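Peroxisomal acyl-coenzyme A oxidase 1 (Arabidopsis thaliana, PDB 1W07) catalyses the FAD-dependent desaturation of long- and medium-chain acyl-CoAs to 2-trans-enoyl-CoAs, passing the electrons to oxygen to give hydrogen peroxide in peroxisomal beta-oxidation. Local coordinates at residues E475-P480 and Y559-L564; L563-L568 and L584-L589. The protein carries 1 engineered substitution. All blocks are in the same frame, centred on the assembly; numbering follows the deposited sequence.

Interaction 1: residues E475-P480 and Y559-L564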
ATOM      1  N   GLU B 475      33.646  -9.398  -1.286  1.00 28.91           N
ATOM      2  CA  GLU B 475      33.930  -8.937  -2.638  1.00 30.83           C
ATOM      3  C   GLU B 475      33.554  -9.957  -3.710  1.00 28.60           C
ATOM      4  O   GLU B 475      33.291  -9.592  -4.857  1.00 28.53           O
ATOM      5  CB  GLU B 475      35.423  -8.582  -2.770  1.00 34.82           C
ATOM      6  CG  GLU B 475      35.901  -7.368  -1.959  1.00 40.42           C
ATOM      7  CD  GLU B 475      35.776  -7.549  -0.453  1.00 42.82           C
ATOM      8  OE1 GLU B 475      36.149  -8.625   0.055  1.00 41.23           O
ATOM      9  OE2 GLU B 475      35.312  -6.606   0.229  1.00 46.08           O
ATOM     10  N   ASP B 476      33.527 -11.234  -3.345  1.00 27.73           N
ATOM     11  CA  ASP B 476      33.185 -12.271  -4.315  1.00 30.24           C
ATOM     12  C   ASP B 476      31.741 -12.168  -4.807  1.00 28.12           C
ATOM     13  O   ASP B 476      31.401 -12.681  -5.874  1.00 26.14           O
ATOM     14  CB  ASP B 476      33.428 -13.665  -3.722  1.00 34.59           C
ATOM     15  CG  ASP B 476      34.898 -13.941  -3.460  1.00 40.10           C
ATOM     16  OD1 ASP B 476      35.728 -13.656  -4.355  1.00 41.27           O
ATOM     17  OD2 ASP B 476      35.229 -14.453  -2.365  1.00 41.96           O
ATOM     18  N   TRP B 477      30.888 -11.500  -4.039  1.00 29.01           N
ATOM     19  CA  TRP B 477      29.493 -11.359  -4.437  1.00 24.18           C
ATOM     20  C   TRP B 477      29.288 -10.300  -5.509  1.00 24.30           C
ATOM     21  O   TRP B 477      28.156 -10.002  -5.872  1.00 25.10           O
ATOM     22  CB  TRP B 477      28.618 -11.062  -3.218  1.00 24.78           C
ATOM     23  CG  TRP B 477      28.265 -12.295  -2.449  1.00 19.97           C
ATOM     24  CD1 TRP B 477      28.687 -12.635  -1.195  1.00 25.05           C
ATOM     25  CD2 TRP B 477      27.411 -13.349  -2.885  1.00 22.44           C
ATOM     26  NE1 TRP B 477      28.143 -13.840  -0.817  1.00 25.27           N
ATOM     27  CE2 TRP B 477      27.359 -14.304  -1.843  1.00 25.44           C
ATOM     28  CE3 TRP B 477      26.677 -13.584  -4.055  1.00 24.33           C
ATOM     29  CZ2 TRP B 477      26.602 -15.477  -1.942  1.00 23.70           C
ATOM     30  CZ3 TRP B 477      25.925 -14.748  -4.148  1.00 25.21           C
ATOM     31  CH2 TRP B 477      25.896 -15.677  -3.101  1.00 21.34           C
ATOM     32  N   LEU B 478      30.385  -9.728  -6.010  1.00 24.59           N
ATOM     33  CA  LEU B 478      30.304  -8.714  -7.065  1.00 23.93           C
ATOM     34  C   LEU B 478      30.639  -9.370  -8.398  1.00 25.48           C
ATOM     35  O   LEU B 478      30.672  -8.721  -9.442  1.00 25.16           O
ATOM     36  CB  LEU B 478      31.267  -7.552  -6.784  1.00 23.84           C
ATOM     37  CG  LEU B 478      31.017  -6.767  -5.488  1.00 26.67           C
ATOM     38  CD1 LEU B 478      32.111  -5.701  -5.300  1.00 25.98           C
ATOM     39  CD2 LEU B 478      29.605  -6.144  -5.518  1.00 22.93           C
ATOM     40  N   ASN B 479      30.889 -10.673  -8.355  1.00 24.20           N
ATOM     41  CA  ASN B 479      31.202 -11.419  -9.572  1.00 26.33           C
ATOM     42  C   ASN B 479      29.900 -11.899 -10.221  1.00 24.96           C
ATOM     43  O   ASN B 479      29.100 -12.589  -9.585  1.00 24.04           O
ATOM     44  CB  ASN B 479      32.092 -12.607  -9.237  1.00 28.70           C
ATOM     45  CG  ASN B 479      32.570 -13.331 -10.466  1.00 32.69           C
ATOM     46  OD1 ASN B 479      31.778 -13.913 -11.203  1.00 33.99           O
ATOM     47  ND2 ASN B 479      33.874 -13.280 -10.711  1.00 40.36           N
ATOM     48  N   PRO B 480      29.680 -11.545 -11.498  1.00 25.79           N
ATOM     49  CA  PRO B 480      28.470 -11.935 -12.232  1.00 26.12           C
ATOM     50  C   PRO B 480      28.178 -13.442 -12.278  1.00 29.26           C
ATOM     51  O   PRO B 480      27.023 -13.853 -12.169  1.00 29.89           O
ATOM     52  CB  PRO B 480      28.688 -11.324 -13.616  1.00 23.82           C
ATOM     53  CG  PRO B 480      30.170 -11.311 -13.758  1.00 22.76           C
ATOM     54  CD  PRO B 480      30.641 -10.871 -12.390  1.00 24.50           C
ATOM     55  N   TYR B 559      20.553  -4.742  -6.298  1.00 12.99           N
ATOM     56  CA  TYR B 559      19.292  -5.417  -6.633  1.00 14.98           C
ATOM     57  C   TYR B 559      19.405  -6.927  -6.328  1.00 16.72           C
ATOM     58  O   TYR B 559      18.591  -7.499  -5.593  1.00 12.15           O
ATOM     59  CB  TYR B 559      18.957  -5.187  -8.123  1.00 14.86           C
ATOM     60  CG  TYR B 559      17.661  -5.833  -8.600  1.00 13.06           C
ATOM     61  CD1 TYR B 559      16.409  -5.383  -8.156  1.00 18.48           C
ATOM     62  CD2 TYR B 559      17.692  -6.946  -9.430  1.00 14.26           C
ATOM     63  CE1 TYR B 559      15.214  -6.048  -8.528  1.00 14.71           C
ATOM     64  CE2 TYR B 559      16.522  -7.616  -9.800  1.00 13.88           C
ATOM     65  CZ  TYR B 559      15.297  -7.176  -9.357  1.00 17.05           C
ATOM     66  OH  TYR B 559      14.168  -7.868  -9.755  1.00 14.49           O
ATOM     67  N   ALA B 560      20.440  -7.558  -6.873  1.00 17.14           N
ATOM     68  CA  ALA B 560      20.663  -8.982  -6.679  1.00 18.98           C
ATOM     69  C   ALA B 560      20.887  -9.372  -5.219  1.00 17.04           C
ATOM     70  O   ALA B 560      20.227 -10.276  -4.698  1.00 19.07           O
ATOM     71  CB  ALA B 560      21.843  -9.442  -7.533  1.00 17.58           C
ATOM     72  N   LEU B 561      21.810  -8.692  -4.552  1.00 15.00           N
ATOM     73  CA  LEU B 561      22.109  -9.004  -3.160  1.00 16.71           C
ATOM     74  C   LEU B 561      20.938  -8.707  -2.238  1.00 18.70           C
ATOM     75  O   LEU B 561      20.785  -9.353  -1.200  1.00 14.78           O
ATOM     76  CB  LEU B 561      23.348  -8.236  -2.696  1.00 17.80           C
ATOM     77  CG  LEU B 561      24.647  -8.555  -3.446  1.00 20.75           C
ATOM     78  CD1 LEU B 561      25.805  -7.744  -2.866  1.00 19.74           C
ATOM     79  CD2 LEU B 561      24.925 -10.045  -3.337  1.00 24.66           C
ATOM     80  N   TYR B 562      20.109  -7.729  -2.603  1.00 19.07           N
ATOM     81  CA  TYR B 562      18.945  -7.404  -1.792  1.00 15.81           C
ATOM     82  C   TYR B 562      17.939  -8.545  -1.867  1.00 14.92           C
ATOM     83  O   TYR B 562      17.369  -8.948  -0.854  1.00 15.33           O
ATOM     84  CB  TYR B 562      18.284  -6.115  -2.285  1.00 20.61           C
ATOM     85  CG  TYR B 562      17.017  -5.806  -1.529  1.00 21.10           C
ATOM     86  CD1 TYR B 562      17.070  -5.376  -0.206  1.00 24.65           C
ATOM     87  CD2 TYR B 562      15.767  -5.979  -2.121  1.00 24.46           C
ATOM     88  CE1 TYR B 562      15.916  -5.129   0.514  1.00 27.56           C
ATOM     89  CE2 TYR B 562      14.597  -5.728  -1.410  1.00 24.90           C
ATOM     90  CZ  TYR B 562      14.685  -5.305  -0.091  1.00 27.77           C
ATOM     91  OH  TYR B 562      13.546  -5.061   0.642  1.00 31.93           O
ATOM     92  N   LEU B 563      17.715  -9.057  -3.073  1.00 15.01           N
ATOM     93  CA  LEU B 563      16.767 -10.159  -3.257  1.00 16.66           C
ATOM     94  C   LEU B 563      17.308 -11.428  -2.605  1.00 18.00           C
ATOM     95  O   LEU B 563      16.551 -12.213  -2.027  1.00 17.40           O
ATOM     96  CB  LEU B 563      16.508 -10.407  -4.746  1.00 15.94           C
ATOM     97  CG  LEU B 563      15.664  -9.375  -5.524  1.00 16.92           C
ATOM     98  CD1 LEU B 563      15.520  -9.826  -6.976  1.00 12.65           C
ATOM     99  CD2 LEU B 563      14.288  -9.235  -4.881  1.00 17.55           C
ATOM    100  N   LEU B 564      18.619 -11.635  -2.684  1.00 17.11           N
ATOM    101  CA  LEU B 564      19.211 -12.811  -2.061  1.00 15.68           C
ATOM    102  C   LEU B 564      18.913 -12.770  -0.562  1.00 16.90           C
ATOM    103  O   LEU B 564      18.517 -13.766   0.039  1.00 18.48           O
ATOM    104  CB  LEU B 564      20.719 -12.822  -2.310  1.00 19.29           C
ATOM    105  CG  LEU B 564      21.446 -14.145  -1.999  1.00 23.57           C
ATOM    106  CD1 LEU B 564      22.701 -14.251  -2.833  1.00 25.54           C
ATOM    107  CD2 LEU B 564      21.784 -14.202  -0.536  1.00 23.91           C
TER
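W477 reaches from the 3-10 turn of 475-478 to helix 548-566 and meets two leucines one helical turn apart, L561 and L564. The tight part lies at the far end of the indole, where CD1 of L564 sits 3.5 Å from both CH2 and CZ3 of W477, the two side chains crossing at about a right angle. L564 carries CG anti to its own backbone N (chi1 -167°), which swings its isobutyl end toward the indole, CD1 leading. Nearer the backbone the packing is broader but less close: CD2 of L561 lies 3.8 Å from CB of W477 and 4.0 Å from CE3 of W477. The contact is wholly apolar; the indole N-H is spent elsewhere, on the carbonyl O of Q581. The carbonyl O of W477 is buried here and has no partner in the model. On the loose, solvent side E475, exposed, and D476, partly exposed, make no contact with 559-564; D476 forms a salt bridge with K473. An alanine at W477 is likely to open a gap against L561 and L564 and leave the Q581 carbonyl without its indole donor. Just beyond the turn, OD1 of N479 caps helix 480-503, accepting from N of D481. The indole is thus wedged among three helices of the C-terminal acyl-CoA oxidase region: 548-566, 480-503 through V482 and A486, and 579-596 through A585.

Interaction 2: residues L563-L568 and L584-L589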
ATOM      1  N   LEU B 563      17.715  -9.057  -3.073  1.00 15.01           N
ATOM      2  CA  LEU B 563      16.767 -10.159  -3.257  1.00 16.66           C
ATOM      3  C   LEU B 563      17.308 -11.428  -2.605  1.00 18.00           C
ATOM      4  O   LEU B 563      16.551 -12.213  -2.027  1.00 17.40           O
ATOM      5  CB  LEU B 563      16.508 -10.407  -4.746  1.00 15.94           C
ATOM      6  CG  LEU B 563      15.664  -9.375  -5.524  1.00 16.92           C
ATOM      7  CD1 LEU B 563      15.520  -9.826  -6.976  1.00 12.65           C
ATOM      8  CD2 LEU B 563      14.288  -9.235  -4.881  1.00 17.55           C
ATOM      9  N   LEU B 564      18.619 -11.635  -2.684  1.00 17.11           N
ATOM     10  CA  LEU B 564      19.211 -12.811  -2.061  1.00 15.68           C
ATOM     11  C   LEU B 564      18.913 -12.770  -0.562  1.00 16.90           C
ATOM     12  O   LEU B 564      18.517 -13.766   0.039  1.00 18.48           O
ATOM     13  CB  LEU B 564      20.719 -12.822  -2.310  1.00 19.29           C
ATOM     14  CG  LEU B 564      21.446 -14.145  -1.999  1.00 23.57           C
ATOM     15  CD1 LEU B 564      22.701 -14.251  -2.833  1.00 25.54           C
ATOM     16  CD2 LEU B 564      21.784 -14.202  -0.536  1.00 23.91           C
ATOM     17  N   HIS B 565      19.097 -11.605   0.041  1.00 15.41           N
ATOM     18  CA  HIS B 565      18.836 -11.440   1.461  1.00 15.75           C
ATOM     19  C   HIS B 565      17.348 -11.588   1.777  1.00 17.43           C
ATOM     20  O   HIS B 565      16.966 -12.292   2.720  1.00 16.23           O
ATOM     21  CB  HIS B 565      19.348 -10.071   1.925  1.00 21.20           C
ATOM     22  CG  HIS B 565      19.121  -9.794   3.376  1.00 19.64           C
ATOM     23  ND1 HIS B 565      17.924  -9.314   3.863  1.00 25.29           N
ATOM     24  CD2 HIS B 565      19.938  -9.932   4.447  1.00 23.83           C
ATOM     25  CE1 HIS B 565      18.017  -9.157   5.172  1.00 23.94           C
ATOM     26  NE2 HIS B 565      19.228  -9.528   5.551  1.00 27.31           N
ATOM     27  N   LYS B 566      16.504 -10.933   0.985  1.00 14.56           N
ATOM     28  CA  LYS B 566      15.058 -10.997   1.197  1.00 13.84           C
ATOM     29  C   LYS B 566      14.510 -12.421   1.073  1.00 14.02           C
ATOM     30  O   LYS B 566      13.581 -12.800   1.783  1.00 16.37           O
ATOM     31  CB  LYS B 566      14.358 -10.072   0.192  1.00 12.21           C
ATOM     32  CG  LYS B 566      12.837 -10.082   0.283  1.00 19.18           C
ATOM     33  CD  LYS B 566      12.234  -9.059  -0.682  1.00 26.13           C
ATOM     34  CE  LYS B 566      10.708  -9.134  -0.727  1.00 27.70           C
ATOM     35  NZ  LYS B 566      10.085  -8.987   0.615  1.00 31.02           N
ATOM     36  N   HIS B 567      15.090 -13.211   0.177  1.00 16.14           N
ATOM     37  CA  HIS B 567      14.648 -14.592  -0.034  1.00 15.94           C
ATOM     38  C   HIS B 567      15.735 -15.565   0.403  1.00 17.09           C
ATOM     39  O   HIS B 567      15.849 -16.659  -0.143  1.00 18.49           O
ATOM     40  CB  HIS B 567      14.336 -14.813  -1.512  1.00 17.83           C
ATOM     41  CG  HIS B 567      13.194 -13.982  -2.016  1.00 19.00           C
ATOM     42  ND1 HIS B 567      11.887 -14.203  -1.636  1.00 20.65           N
ATOM     43  CD2 HIS B 567      13.166 -12.918  -2.852  1.00 20.47           C
ATOM     44  CE1 HIS B 567      11.104 -13.307  -2.211  1.00 22.55           C
ATOM     45  NE2 HIS B 567      11.855 -12.517  -2.957  1.00 23.88           N
ATOM     46  N   LEU B 568      16.523 -15.149   1.389  1.00 17.20           N
ATOM     47  CA  LEU B 568      17.622 -15.946   1.924  1.00 17.66           C
ATOM     48  C   LEU B 568      17.258 -17.428   2.093  1.00 20.85           C
ATOM     49  O   LEU B 568      18.027 -18.309   1.700  1.00 17.62           O
ATOM     50  CB  LEU B 568      18.087 -15.361   3.272  1.00 16.79           C
ATOM     51  CG  LEU B 568      19.295 -16.038   3.950  1.00 22.13           C
ATOM     52  CD1 LEU B 568      20.501 -15.932   3.035  1.00 20.81           C
ATOM     53  CD2 LEU B 568      19.601 -15.392   5.302  1.00 20.41           C
ATOM     54  N   LEU B 584      28.323 -12.670   4.186  1.00 23.14           N
ATOM     55  CA  LEU B 584      29.273 -11.921   3.362  1.00 23.09           C
ATOM     56  C   LEU B 584      28.524 -11.096   2.314  1.00 21.38           C
ATOM     57  O   LEU B 584      28.944  -9.994   1.950  1.00 19.53           O
ATOM     58  CB  LEU B 584      30.243 -12.883   2.660  1.00 21.89           C
ATOM     59  CG  LEU B 584      31.285 -13.558   3.565  1.00 22.14           C
ATOM     60  CD1 LEU B 584      32.052 -14.632   2.792  1.00 19.97           C
ATOM     61  CD2 LEU B 584      32.221 -12.480   4.097  1.00 24.97           C
ATOM     62  N   ALA B 585      27.414 -11.636   1.825  1.00 20.39           N
ATOM     63  CA  ALA B 585      26.605 -10.935   0.823  1.00 21.05           C
ATOM     64  C   ALA B 585      25.994  -9.703   1.477  1.00 20.38           C
ATOM     65  O   ALA B 585      25.934  -8.636   0.868  1.00 19.45           O
ATOM     66  CB  ALA B 585      25.509 -11.844   0.297  1.00 21.70           C
ATOM     67  N   ASN B 586      25.557  -9.862   2.723  1.00 20.39           N
ATOM     68  CA  ASN B 586      24.971  -8.766   3.486  1.00 24.97           C
ATOM     69  C   ASN B 586      26.001  -7.656   3.709  1.00 26.08           C
ATOM     70  O   ASN B 586      25.656  -6.474   3.657  1.00 26.96           O
ATOM     71  CB  ASN B 586      24.450  -9.275   4.833  1.00 25.57           C
ATOM     72  CG  ASN B 586      23.493  -8.297   5.498  1.00 32.49           C
ATOM     73  OD1 ASN B 586      22.483  -7.910   4.911  1.00 33.05           O
ATOM     74  ND2 ASN B 586      23.805  -7.899   6.727  1.00 35.06           N
ATOM     75  N   ASP B 587      27.259  -8.026   3.971  1.00 26.52           N
ATOM     76  CA  ASP B 587      28.319  -7.030   4.178  1.00 22.84           C
ATOM     77  C   ASP B 587      28.546  -6.273   2.870  1.00 20.87           C
ATOM     78  O   ASP B 587      28.716  -5.052   2.864  1.00 20.54           O
ATOM     79  CB  ASP B 587      29.644  -7.686   4.602  1.00 26.37           C
ATOM     80  CG  ASP B 587      29.558  -8.389   5.940  1.00 27.52           C
ATOM     81  OD1 ASP B 587      28.829  -7.908   6.838  1.00 28.23           O
ATOM     82  OD2 ASP B 587      30.251  -9.419   6.112  1.00 29.73           O
ATOM     83  N   GLN B 588      28.555  -7.003   1.761  1.00 20.79           N
ATOM     84  CA  GLN B 588      28.749  -6.376   0.461  1.00 21.08           C
ATOM     85  C   GLN B 588      27.594  -5.422   0.156  1.00 20.65           C
ATOM     86  O   GLN B 588      27.800  -4.320  -0.374  1.00 16.26           O
ATOM     87  CB  GLN B 588      28.845  -7.437  -0.628  1.00 21.28           C
ATOM     88  CG  GLN B 588      29.222  -6.880  -1.992  1.00 23.50           C
ATOM     89  CD  GLN B 588      30.515  -6.064  -1.963  1.00 25.65           C
ATOM     90  OE1 GLN B 588      30.496  -4.837  -2.101  1.00 25.49           O
ATOM     91  NE2 GLN B 588      31.640  -6.745  -1.794  1.00 21.39           N
ATOM     92  N   LEU B 589      26.377  -5.850   0.487  1.00 19.41           N
ATOM     93  CA  LEU B 589      25.191  -5.033   0.271  1.00 20.49           C
ATOM     94  C   LEU B 589      25.338  -3.724   1.055  1.00 20.69           C
ATOM     95  O   LEU B 589      25.097  -2.648   0.519  1.00 22.76           O
ATOM     96  CB  LEU B 589      23.932  -5.792   0.726  1.00 17.06           C
ATOM     97  CG  LEU B 589      22.593  -5.057   0.560  1.00 19.36           C
ATOM     98  CD1 LEU B 589      22.371  -4.684  -0.906  1.00 13.86           C
ATOM     99  CD2 LEU B 589      21.463  -5.946   1.082  1.00 13.50           C
TER
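H565 and N586 supply the polar half of this helix-helix contact, near the C-terminal end of helix 548-566. OD1 of N586 approaches the imidazole obliquely and lies 3.3 Å from CD2 of H565, but 3.7 Å from NE2 of H565; it therefore meets a ring carbon more closely than a ring nitrogen, and the two are in van der Waals contact, not hydrogen-bonded, with at most a weak electrostatic pull. Ring and amide planes are only 21° apart. With its CG anti to the backbone N (chi1 180°), H565 extends the imidazole toward helix 579-596. The apolar half is lighter: CD2 of L564 comes within 4.5 Å of CB of A585, which also touches L561. The backbones are close, with the CA atoms of H565 and N586 7.0 Å apart. The second subunit of the homodimer joins in, D518 of that chain accepting a hydrogen bond from ND2 of N586, while E521 of that chain packs on H565. The chemistry is divided within one amide: ND2 is committed to the neighbouring subunit and OD1 is turned to the imidazole, so the bond to D518 probably helps fix the amide's rotation and links this helix pair to the dimer interface.

How the interactions relate
Interactions 1 and 2 share L563 and L564, and their centres are 7 Å apart; of the two leucines only L564 makes contacts in both. The loop 475-480 and helix 579-596 also touch directly: CD1 of W477 lies 3.4 Å from CA of A585, and CD2 of L478 is 3.6 Å from CG of Q588. Helix 548-566 takes part in both: a buried apolar contact in interaction 1 and a partly buried one, next to the second subunit, in interaction 2. Interaction 1 lies away from the annotated sites, whereas the H565 side chain is about 11 Å from that of the FAD-binding R333, too far for direct contact.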